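PDB 5A9T: putative dehydrogenase from Amycolatopsis orientalis, which catalyses the NADPH-dependent reduction of imines to amines. Local coordinates for residues V192-V197 / Q255-E260; V158-G161 / L166-L169; G229-D234 / S284-W289; K246-T251 / E260-N265. All coordinates share one frame; numbering follows the deposited sequence.

Contact 1 (V192-V197 / Q255-E260); sequences VGSAGV and QGVDTE. With CA (calcium ion), chain C.
Q255 meets S194 where helix 238-255 ends in a Schellman motif whose first non-helical residue, G256, has positive phi (76°). S194 sits in a second chain reversal: the type I turn G193-G196 closes helix 166-193, again with a Schellman motif. Starting at CB, the Q255 side chain lies 3.5 Å from S194 OG. Its CG and CD then pass round the same oxygen, because the chain is folded back at chi2 (-65°). At the tip, NE2 donates to S194 OG over 2.9 Å; the bond is straight (178°), and the oxygen lies in the amide plane. S194 OG is hydrogen-bonded to L191 O one turn back, so one hydroxyl joins the helix end to the amide. With an alanine at Q255, the S194 hydroxyl would probably lose its amide donor, and a gap would open beside the turn. V257 contributes an apolar touch, with CG2 at 3.8 Å from S194 CB, while its side chain also packs on W289 of the second subunit. The loop carries a calcium site shared between subunits, to which R290 O of the second subunit contributes. Water 1 bridges Q255 O to the calcium ion, and G256 O binds the metal at 2.4 Å.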
loop_
_atom_site.group_PDB
_atom_site.type_symbol
_atom_site.label_atom_id
_atom_site.label_comp_id
_atom_site.label_asym_id
_atom_site.label_seq_id
_atom_site.Cartn_x
_atom_site.Cartn_y
_atom_site.Cartn_z
ATOM N N VAL A 192 5.643 8.912 -12.742
ATOM C CA VAL A 192 6.832 9.838 -12.552
ATOM C C VAL A 192 7.945 9.481 -13.514
ATOM O O VAL A 192 8.733 10.336 -13.932
ATOM C CB VAL A 192 7.304 9.944 -11.092
ATOM C CG1 VAL A 192 6.186 10.437 -10.243
ATOM C CG2 VAL A 192 7.858 8.586 -10.551
ATOM N N GLY A 193 8.027 8.230 -13.941
ATOM C CA GLY A 193 9.020 7.785 -14.892
ATOM C C GLY A 193 8.830 8.441 -16.222
ATOM O O GLY A 193 9.828 8.595 -16.943
ATOM N N SER A 194 7.617 8.907 -16.551
ATOM C CA SER A 194 7.395 9.620 -17.845
ATOM C C SER A 194 8.088 10.961 -17.821
ATOM O O SER A 194 8.241 11.567 -18.931
ATOM C CB SER A 194 5.887 9.713 -18.125
ATOM O OG SER A 194 5.259 10.594 -17.277
ATOM N N ALA A 195 8.458 11.461 -16.677
ATOM C CA ALA A 195 9.210 12.677 -16.516
ATOM C C ALA A 195 10.672 12.395 -16.150
ATOM O O ALA A 195 11.410 13.350 -15.802
ATOM C CB ALA A 195 8.507 13.618 -15.540
ATOM N N GLY A 196 11.132 11.158 -16.317
ATOM C CA GLY A 196 12.520 10.824 -16.107
ATOM C C GLY A 196 12.885 10.492 -14.701
ATOM O O GLY A 196 14.065 10.264 -14.446
ATOM N N VAL A 197 11.922 10.329 -13.764
ATOM C CA VAL A 197 12.221 10.039 -12.379
ATOM C C VAL A 197 12.412 8.566 -12.188
ATOM O O VAL A 197 11.500 7.770 -12.442
ATOM C CB VAL A 197 11.084 10.520 -11.435
ATOM C CG1 VAL A 197 11.398 10.130 -9.992
ATOM C CG2 VAL A 197 10.780 12.039 -11.620
ATOM N N GLN A 255 0.512 12.166 -20.219
ATOM C CA GLN A 255 1.847 11.687 -20.082
ATOM C C GLN A 255 2.257 10.468 -20.890
ATOM O O GLN A 255 3.417 10.015 -20.853
ATOM C CB GLN A 255 2.163 11.340 -18.610
ATOM C CG GLN A 255 2.081 12.562 -17.684
ATOM C CD GLN A 255 3.085 13.625 -17.956
ATOM O OE1 GLN A 255 2.698 14.749 -18.245
ATOM N NE2 GLN A 255 4.405 13.294 -17.942
ATOM N N GLY A 256 1.288 9.903 -21.597
ATOM C CA GLY A 256 1.564 8.707 -22.403
ATOM C C GLY A 256 1.695 7.457 -21.581
ATOM O O GLY A 256 2.404 6.507 -21.967
ATOM N N VAL A 257 1.016 7.411 -20.419
ATOM C CA VAL A 257 1.065 6.297 -19.544
ATOM C C VAL A 257 -0.244 5.542 -19.542
ATOM O O VAL A 257 -1.322 6.174 -19.623
ATOM C CB VAL A 257 1.433 6.802 -18.097
ATOM C CG1 VAL A 257 1.237 5.726 -17.035
ATOM C CG2 VAL A 257 2.834 7.376 -18.111
ATOM N N ASP A 258 -0.210 4.253 -19.459
ATOM C CA ASP A 258 -1.372 3.418 -19.556
ATOM C C ASP A 258 -2.366 3.772 -18.456
ATOM O O ASP A 258 -1.994 4.081 -17.347
ATOM C CB ASP A 258 -0.976 1.971 -19.526
ATOM C CG ASP A 258 -2.140 1.039 -19.695
ATOM O OD1 ASP A 258 -2.444 0.923 -20.911
ATOM O OD2 ASP A 258 -2.721 0.467 -18.751
ATOM N N THR A 259 -3.651 3.675 -18.775
ATOM C CA THR A 259 -4.695 4.055 -17.827
ATOM C C THR A 259 -5.438 2.884 -17.216
ATOM O O THR A 259 -6.380 3.141 -16.438
ATOM C CB THR A 259 -5.720 4.948 -18.524
ATOM O OG1 THR A 259 -6.332 4.200 -19.589
ATOM C CG2 THR A 259 -5.137 6.224 -19.020
ATOM N N GLU A 260 -5.059 1.631 -17.437
ATOM C CA GLU A 260 -5.857 0.514 -16.972
ATOM C C GLU A 260 -6.061 0.580 -15.462
ATOM O O GLU A 260 -7.164 0.421 -15.014
ATOM C CB GLU A 260 -5.313 -0.852 -17.326
ATOM C CG GLU A 260 -6.362 -1.962 -17.096
ATOM C CD GLU A 260 -5.893 -3.383 -17.485
ATOM O OE1 GLU A 260 -4.908 -3.554 -18.250
ATOM O OE2 GLU A 260 -6.533 -4.366 -16.998
HETATM CA CA CA C . 4.597 5.889 -22.698
HETATM O O HOH W 1 5.153 8.091 -21.653
HETATM O O HOH W 2 4.144 7.134 -24.659
#

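Contact 2 (V158-G161 / L166-L169); sequences VHLG and LAVL
L160 and L166 lie side by side and run in opposite directions: from CB to CD1, L160 heads towards the start of the helix, whereas L166 heads back to the end of the strand. Their CB atoms are 4.3 Å apart. Both are extended at chi2 and both have CG beside the backbone N (chi1 -61° in L160, -66° in L166), which is why each CD1 meets the other segment's backbone. L160 CD1 comes within 3.6 Å of A167 CA and lies 3.8 Å from L166 O, with the A167 methyl a little farther off. The contact joins the last strand of the Rossmann-type nucleotide-binding domain, 156-161, which lies at the edge of its sheet within this chain, to the long helix 166-193 that leads into the C-terminal helical domain. Strand 134-139 meets both sides: Y137 shares backbone hydrogen bonding with L160, and S138 OG bonds to A167 N. From the second subunit, L205 packs on L160 and A195 on L166. L166 CD1 reaches over G161, 3.9 Å from its CA; a CB on G161 would fall only 2.8 Å from this methyl, so the absence of a side chain makes room for the leucine.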
loop_
_atom_site.group_PDB
_atom_site.type_symbol
_atom_site.label_atom_id
_atom_site.label_comp_id
_atom_site.label_asym_id
_atom_site.label_seq_id
_atom_site.Cartn_x
_atom_site.Cartn_y
_atom_site.Cartn_z
ATOM N N VAL A 158 2.885 -15.519 15.757
ATOM C CA VAL A 158 1.676 -14.790 16.074
ATOM C C VAL A 158 0.491 -15.721 16.062
ATOM O O VAL A 158 0.207 -16.356 15.095
ATOM C CB VAL A 158 1.412 -13.649 15.049
ATOM C CG1 VAL A 158 0.124 -12.957 15.429
ATOM C CG2 VAL A 158 2.539 -12.659 15.073
ATOM N N HIS A 159 -0.226 -15.887 17.181
ATOM C CA HIS A 159 -1.389 -16.672 17.264
ATOM C C HIS A 159 -2.595 -15.808 17.032
ATOM O O HIS A 159 -2.916 -14.946 17.886
ATOM C CB HIS A 159 -1.439 -17.365 18.655
ATOM C CG HIS A 159 -2.578 -18.298 18.810
ATOM N ND1 HIS A 159 -2.698 -19.531 18.244
ATOM C CD2 HIS A 159 -3.680 -18.161 19.597
ATOM C CE1 HIS A 159 -3.854 -20.101 18.599
ATOM N NE2 HIS A 159 -4.471 -19.268 19.403
ATOM N N LEU A 160 -3.300 -16.156 16.008
ATOM C CA LEU A 160 -4.438 -15.314 15.549
ATOM C C LEU A 160 -5.679 -15.661 16.263
ATOM O O LEU A 160 -6.564 -14.825 16.391
ATOM C CB LEU A 160 -4.675 -15.472 14.092
ATOM C CG LEU A 160 -3.493 -15.056 13.199
ATOM C CD1 LEU A 160 -3.761 -15.523 11.811
ATOM C CD2 LEU A 160 -3.229 -13.567 13.271
ATOM N N GLY A 161 -5.843 -16.896 16.691
ATOM C CA GLY A 161 -7.115 -17.434 17.211
ATOM C C GLY A 161 -7.213 -18.932 17.087
ATOM O O GLY A 161 -6.352 -19.587 16.504
ATOM N N LEU A 166 -7.857 -19.447 10.140
ATOM C CA LEU A 166 -7.559 -17.984 10.260
ATOM C C LEU A 166 -6.188 -17.638 9.665
ATOM O O LEU A 166 -6.036 -16.634 8.936
ATOM C CB LEU A 166 -7.637 -17.392 11.625
ATOM C CG LEU A 166 -8.985 -17.355 12.280
ATOM C CD1 LEU A 166 -8.766 -17.090 13.731
ATOM C CD2 LEU A 166 -9.832 -16.197 11.667
ATOM N N ALA A 167 -5.152 -18.487 9.873
ATOM C CA ALA A 167 -3.866 -18.121 9.273
ATOM C C ALA A 167 -3.863 -18.146 7.823
ATOM O O ALA A 167 -3.320 -17.143 7.219
ATOM C CB ALA A 167 -2.767 -19.097 9.831
ATOM N N VAL A 168 -4.439 -19.118 7.134
ATOM C CA VAL A 168 -4.490 -19.167 5.643
ATOM C C VAL A 168 -5.338 -17.982 5.204
ATOM O O VAL A 168 -5.027 -17.374 4.182
ATOM C CB VAL A 168 -5.111 -20.456 5.003
ATOM C CG1 VAL A 168 -5.126 -20.369 3.453
ATOM C CG2 VAL A 168 -4.295 -21.667 5.350
ATOM N N LEU A 169 -6.409 -17.683 5.928
ATOM C CA LEU A 169 -7.290 -16.590 5.476
ATOM C C LEU A 169 -6.483 -15.268 5.587
ATOM O O LEU A 169 -6.589 -14.428 4.654
ATOM C CB LEU A 169 -8.518 -16.547 6.299
ATOM C CG LEU A 169 -9.558 -15.487 5.974
ATOM C CD1 LEU A 169 -10.028 -15.622 4.549
ATOM C CD2 LEU A 169 -10.709 -15.560 6.946
#

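Contact 3 (G229-D234 / S284-W289); sequences GVYPGD and SVIELW
Y231 and S284 bring the two backbones nearest, with CA atoms 5.8 Å apart, where the loop after helix 199-228 meets a 3-10 helical segment close to the C terminus, in the C-terminal helical domain. The loop has no regular structure: G229 leaves the preceding helix with positive phi, and Y231 itself has left-handed helical angles. The opposing segment shows its 3-10 character in backbone bonds to the O three residues back from E287 N, L288 N and W289 N. The Y231 ring carries the side-chain contact. One face lies on S284, whose CA stands 3.7 Å from the ring centroid and 14° off the normal, a CH-pi contact; S284 CB is over the same face, 3.6 Å from Y231 CG. S284 OG has its own partner in S281 O. At the far end of the ring, the I286 side chain crosses that of Y231 at about a right angle, and its CG2 touches the phenol oxygen. E287 folds back at chi2 and brings its carboxylate to the ring edge, turned 52° from the ring plane. R290, whose backbone O binds calcium, ties the polar cluster together: its NE forms a salt bridge with E287 OE2, and its NH2 bonds to Y231 OH. Y231 OH donates its proton to the anti lone pair of E287 OE2 over 2.7 Å.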
loop_
_atom_site.group_PDB
_atom_site.type_symbol
_atom_site.label_atom_id
_atom_site.label_comp_id
_atom_site.label_asym_id
_atom_site.label_seq_id
_atom_site.Cartn_x
_atom_site.Cartn_y
_atom_site.Cartn_z
ATOM N N GLY A 229 -20.014 0.794 10.071
ATOM C CA GLY A 229 -20.853 0.404 8.912
ATOM C C GLY A 229 -21.879 1.411 8.430
ATOM O O GLY A 229 -22.825 0.998 7.782
ATOM N N VAL A 230 -21.740 2.690 8.795
ATOM C CA VAL A 230 -22.621 3.787 8.354
ATOM C C VAL A 230 -21.998 4.526 7.189
ATOM O O VAL A 230 -22.676 4.865 6.145
ATOM C CB VAL A 230 -22.928 4.741 9.517
ATOM C CG1 VAL A 230 -23.664 5.962 8.975
ATOM C CG2 VAL A 230 -23.682 3.980 10.568
ATOM N N TYR A 231 -20.725 4.849 7.290
ATOM C CA TYR A 231 -19.908 5.487 6.236
ATOM C C TYR A 231 -20.437 6.808 5.824
ATOM O O TYR A 231 -20.653 7.049 4.645
ATOM C CB TYR A 231 -19.810 4.593 5.017
ATOM C CG TYR A 231 -19.438 3.124 5.192
ATOM C CD1 TYR A 231 -18.110 2.736 5.361
ATOM C CD2 TYR A 231 -20.373 2.166 5.205
ATOM C CE1 TYR A 231 -17.801 1.425 5.494
ATOM C CE2 TYR A 231 -20.097 0.831 5.400
ATOM C CZ TYR A 231 -18.755 0.469 5.529
ATOM O OH TYR A 231 -18.436 -0.951 5.650
ATOM N N PRO A 232 -20.695 7.701 6.768
ATOM C CA PRO A 232 -21.150 8.999 6.320
ATOM C C PRO A 232 -20.123 9.702 5.412
ATOM O O PRO A 232 -18.889 9.678 5.598
ATOM C CB PRO A 232 -21.359 9.759 7.677
ATOM C CG PRO A 232 -20.291 9.176 8.572
ATOM C CD PRO A 232 -20.313 7.699 8.202
ATOM N N GLY A 233 -20.699 10.376 4.377
ATOM C CA GLY A 233 -19.914 11.088 3.422
ATOM C C GLY A 233 -19.736 12.565 3.506
ATOM O O GLY A 233 -19.104 13.143 2.625
ATOM N N ASP A 234 -20.038 13.113 4.694
ATOM C CA ASP A 234 -19.830 14.561 4.893
ATOM C C ASP A 234 -18.466 15.121 4.761
ATOM O O ASP A 234 -18.330 16.297 4.336
ATOM C CB ASP A 234 -20.287 14.892 6.302
ATOM C CG ASP A 234 -21.693 14.465 6.539
ATOM O OD1 ASP A 234 -22.618 15.234 6.225
ATOM O OD2 ASP A 234 -21.877 13.312 6.991
ATOM N N SER A 284 -17.160 2.916 1.958
ATOM C CA SER A 284 -18.351 2.161 1.735
ATOM C C SER A 284 -18.296 1.166 0.553
ATOM O O SER A 284 -19.064 0.214 0.540
ATOM C CB SER A 284 -19.548 3.066 1.546
ATOM O OG SER A 284 -19.483 3.746 0.306
ATOM N N VAL A 285 -17.306 1.379 -0.310
ATOM C CA VAL A 285 -17.071 0.428 -1.452
ATOM C C VAL A 285 -16.874 -0.972 -0.966
ATOM O O VAL A 285 -17.254 -1.926 -1.619
ATOM C CB VAL A 285 -15.948 0.957 -2.330
ATOM C CG1 VAL A 285 -14.596 0.762 -1.680
ATOM C CG2 VAL A 285 -15.974 0.274 -3.670
ATOM N N ILE A 286 -16.371 -1.144 0.296
ATOM C CA ILE A 286 -16.216 -2.442 0.827
ATOM C C ILE A 286 -17.529 -3.254 0.915
ATOM O O ILE A 286 -17.549 -4.510 0.871
ATOM C CB ILE A 286 -15.506 -2.456 2.208
ATOM C CG1 ILE A 286 -14.960 -3.883 2.607
ATOM C CG2 ILE A 286 -16.442 -1.911 3.307
ATOM C CD1 ILE A 286 -14.189 -3.813 3.928
ATOM N N GLU A 287 -18.675 -2.557 1.049
ATOM C CA GLU A 287 -19.944 -3.318 1.176
ATOM C C GLU A 287 -20.395 -4.093 -0.011
ATOM O O GLU A 287 -21.021 -5.145 0.206
ATOM C CB GLU A 287 -21.026 -2.306 1.523
ATOM C CG GLU A 287 -20.883 -1.752 2.885
ATOM C CD GLU A 287 -21.046 -2.787 3.982
ATOM O OE1 GLU A 287 -22.018 -3.618 3.894
ATOM O OE2 GLU A 287 -20.225 -2.764 4.905
ATOM N N LEU A 288 -19.938 -3.721 -1.165
ATOM C CA LEU A 288 -20.162 -4.517 -2.410
ATOM C C LEU A 288 -19.365 -5.807 -2.339
ATOM O O LEU A 288 -19.595 -6.673 -3.197
ATOM C CB LEU A 288 -19.630 -3.727 -3.603
ATOM C CG LEU A 288 -20.180 -2.386 -4.030
ATOM C CD1 LEU A 288 -19.150 -1.643 -4.899
ATOM C CD2 LEU A 288 -21.497 -2.632 -4.738
ATOM N N TRP A 289 -18.350 -5.901 -1.463
ATOM C CA TRP A 289 -17.434 -7.087 -1.507
ATOM C C TRP A 289 -17.609 -8.062 -0.394
ATOM O O TRP A 289 -17.082 -9.181 -0.479
ATOM C CB TRP A 289 -15.971 -6.614 -1.540
ATOM C CG TRP A 289 -15.645 -5.614 -2.588
ATOM C CD1 TRP A 289 -16.351 -5.402 -3.748
ATOM C CD2 TRP A 289 -14.573 -4.710 -2.616
ATOM N NE1 TRP A 289 -15.755 -4.406 -4.477
ATOM C CE2 TRP A 289 -14.673 -3.927 -3.812
ATOM C CE3 TRP A 289 -13.511 -4.425 -1.747
ATOM C CZ2 TRP A 289 -13.790 -2.878 -4.088
ATOM C CZ3 TRP A 289 -12.636 -3.468 -2.060
ATOM C CH2 TRP A 289 -12.763 -2.645 -3.175
#

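Contact 4 (K246-T251 / E260-N265); sequences KHIIGT and EIPVRN
I249 and P262 mark the closest backbone approach, with CA atoms 6.1 Å apart, and the more buried half of the packing centres on the proline ring. P262 CB is met by two neighbouring isoleucines: I248 CG2 at 3.8 Å and I249 CG1 at 3.9 Å. The ring thus fits against two consecutive residues of the other helix. From I249 the contact continues outwards, where its side chain crosses that of V263 at about a right angle and CD1 rests 3.7 Å from V263 CG2. The torsions explain this reach: CG1 stands beside the backbone N (chi1 -67°) and chi2 is extended (163°), which carries the terminal methyl over to V263. Cutting I249 back to an alanine is likely to leave V263 CG2 without its methyl partner and to uncover one side of the P262 ring.

The inner and outer sides differ. Inwards, P262 is buried and also packs on L245 and H187, while I248 meets Y179 of the second subunit and lies about 7 Å, side chain to ligand, from a bound methyltetrahydroisoquinoline. Outwards, I249 and V263 are only partly buried, K266 covers part of I249, and K246 is exposed. Away from 246-251, E260 OE1 forms a salt bridge with R271 NH1 of the second subunit. The axes of the two short segments come within 9.1 Å at 161° between their directions, the near-antiparallel arrangement of a helical hairpin, here helices 238-255 and 260-274 of the C-terminal domain.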
loop_
_atom_site.group_PDB
_atom_site.type_symbol
_atom_site.label_atom_id
_atom_site.label_comp_id
_atom_site.label_asym_id
_atom_site.label_seq_id
_atom_site.Cartn_x
_atom_site.Cartn_y
_atom_site.Cartn_z
ATOM N N LYS A 246 -11.011 10.434 -12.521
ATOM C CA LYS A 246 -11.074 10.986 -13.945
ATOM C C LYS A 246 -9.879 11.877 -14.224
ATOM O O LYS A 246 -9.267 11.801 -15.374
ATOM C CB LYS A 246 -12.466 11.713 -14.118
ATOM C CG LYS A 246 -13.612 10.815 -14.223
ATOM C CD LYS A 246 -14.921 11.638 -14.322
ATOM C CE LYS A 246 -15.989 10.646 -14.691
ATOM N NZ LYS A 246 -17.384 11.134 -14.697
ATOM N N HIS A 247 -9.453 12.710 -13.272
ATOM C CA HIS A 247 -8.317 13.552 -13.355
ATOM C C HIS A 247 -7.001 12.744 -13.568
ATOM O O HIS A 247 -6.095 13.060 -14.404
ATOM C CB HIS A 247 -8.279 14.482 -12.161
ATOM C CG HIS A 247 -7.598 15.722 -12.478
ATOM N ND1 HIS A 247 -8.237 16.762 -13.142
ATOM C CD2 HIS A 247 -6.290 16.070 -12.367
ATOM C CE1 HIS A 247 -7.350 17.706 -13.410
ATOM N NE2 HIS A 247 -6.178 17.328 -12.915
ATOM N N ILE A 248 -6.852 11.697 -12.730
ATOM C CA ILE A 248 -5.700 10.852 -12.818
ATOM C C ILE A 248 -5.610 10.251 -14.215
ATOM O O ILE A 248 -4.501 10.114 -14.803
ATOM C CB ILE A 248 -5.676 9.762 -11.710
ATOM C CG1 ILE A 248 -5.534 10.491 -10.389
ATOM C CG2 ILE A 248 -4.622 8.702 -11.997
ATOM C CD1 ILE A 248 -5.892 9.545 -9.242
ATOM N N ILE A 249 -6.735 9.799 -14.696
ATOM C CA ILE A 249 -6.819 9.145 -16.067
ATOM C C ILE A 249 -6.413 10.179 -17.059
ATOM O O ILE A 249 -5.627 9.855 -17.982
ATOM C CB ILE A 249 -8.222 8.597 -16.331
ATOM C CG1 ILE A 249 -8.561 7.446 -15.414
ATOM C CG2 ILE A 249 -8.435 8.179 -17.777
ATOM C CD1 ILE A 249 -10.010 7.084 -15.303
ATOM N N GLY A 250 -6.944 11.378 -17.017
ATOM C CA GLY A 250 -6.561 12.427 -17.977
ATOM C C GLY A 250 -5.106 12.830 -17.934
ATOM O O GLY A 250 -4.400 12.959 -18.966
ATOM N N THR A 251 -4.495 12.900 -16.757
ATOM C CA THR A 251 -3.125 13.204 -16.658
ATOM C C THR A 251 -2.255 12.026 -17.193
ATOM O O THR A 251 -1.192 12.215 -17.790
ATOM C CB THR A 251 -2.727 13.532 -15.209
ATOM O OG1 THR A 251 -3.388 14.808 -14.907
ATOM C CG2 THR A 251 -1.260 13.706 -15.030
ATOM N N GLU A 260 -5.059 1.631 -17.437
ATOM C CA GLU A 260 -5.857 0.514 -16.972
ATOM C C GLU A 260 -6.061 0.580 -15.462
ATOM O O GLU A 260 -7.164 0.421 -15.014
ATOM C CB GLU A 260 -5.313 -0.852 -17.326
ATOM C CG GLU A 260 -6.362 -1.962 -17.096
ATOM C CD GLU A 260 -5.893 -3.383 -17.485
ATOM O OE1 GLU A 260 -4.908 -3.554 -18.250
ATOM O OE2 GLU A 260 -6.533 -4.366 -16.998
ATOM N N ILE A 261 -4.989 0.862 -14.710
ATOM C CA ILE A 261 -5.108 0.839 -13.232
ATOM C C ILE A 261 -6.167 1.890 -12.735
ATOM O O ILE A 261 -7.113 1.532 -12.061
ATOM C CB ILE A 261 -3.718 0.978 -12.566
ATOM C CG1 ILE A 261 -2.881 -0.256 -12.789
ATOM C CG2 ILE A 261 -3.874 1.299 -11.065
ATOM C CD1 ILE A 261 -3.393 -1.476 -12.221
ATOM N N PRO A 262 -6.033 3.182 -13.103
ATOM C CA PRO A 262 -7.023 4.149 -12.614
ATOM C C PRO A 262 -8.396 3.913 -13.244
ATOM O O PRO A 262 -9.393 4.159 -12.563
ATOM C CB PRO A 262 -6.373 5.501 -12.907
ATOM C CG PRO A 262 -5.426 5.181 -14.054
ATOM C CD PRO A 262 -4.869 3.867 -13.685
ATOM N N VAL A 263 -8.446 3.424 -14.508
ATOM C CA VAL A 263 -9.833 3.138 -15.023
ATOM C C VAL A 263 -10.502 2.031 -14.300
ATOM O O VAL A 263 -11.720 2.139 -14.049
ATOM C CB VAL A 263 -9.664 2.769 -16.532
ATOM C CG1 VAL A 263 -10.910 1.990 -17.074
ATOM C CG2 VAL A 263 -9.278 3.992 -17.293
ATOM N N ARG A 264 -9.836 0.947 -13.970
ATOM C CA ARG A 264 -10.433 -0.140 -13.171
ATOM C C ARG A 264 -10.811 0.357 -11.779
ATOM O O ARG A 264 -11.828 -0.080 -11.231
ATOM C CB ARG A 264 -9.533 -1.368 -13.063
ATOM C CG ARG A 264 -9.335 -2.215 -14.384
ATOM C CD ARG A 264 -10.553 -2.349 -15.306
ATOM N NE ARG A 264 -10.286 -3.237 -16.497
ATOM C CZ ARG A 264 -9.917 -2.822 -17.720
ATOM N N ASN A 265 -9.976 1.235 -11.183
ATOM C CA ASN A 265 -10.341 1.830 -9.874
ATOM C C ASN A 265 -11.547 2.706 -10.025
ATOM O O ASN A 265 -12.414 2.604 -9.103
ATOM C CB ASN A 265 -9.152 2.605 -9.341
ATOM C CG ASN A 265 -8.064 1.715 -8.809
ATOM O OD1 ASN A 265 -8.300 0.561 -8.371
ATOM N ND2 ASN A 265 -6.838 2.217 -8.762
#

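From the N terminus, the chain first completes the Rossmann-type domain; contact 2 then closes a short loop between its last strand, 156-161, and helix 166-193. That helix runs on to contact 1, whose nearest atoms are about 24 Å away, and contact 1 brings its far end to the loop 255-260. Contact 3 joins the loop after helix 199-228 to the C-terminal segment. Contacts 1 and 3 cross, their segments alternating along the chain. Contact 4, a hairpin, is nested within the loop closed by contact 3 but crosses contact 1, with which it shares E260; T259 CG2 packs 3.8 Å from I249 O. All four contacts touch the second subunit.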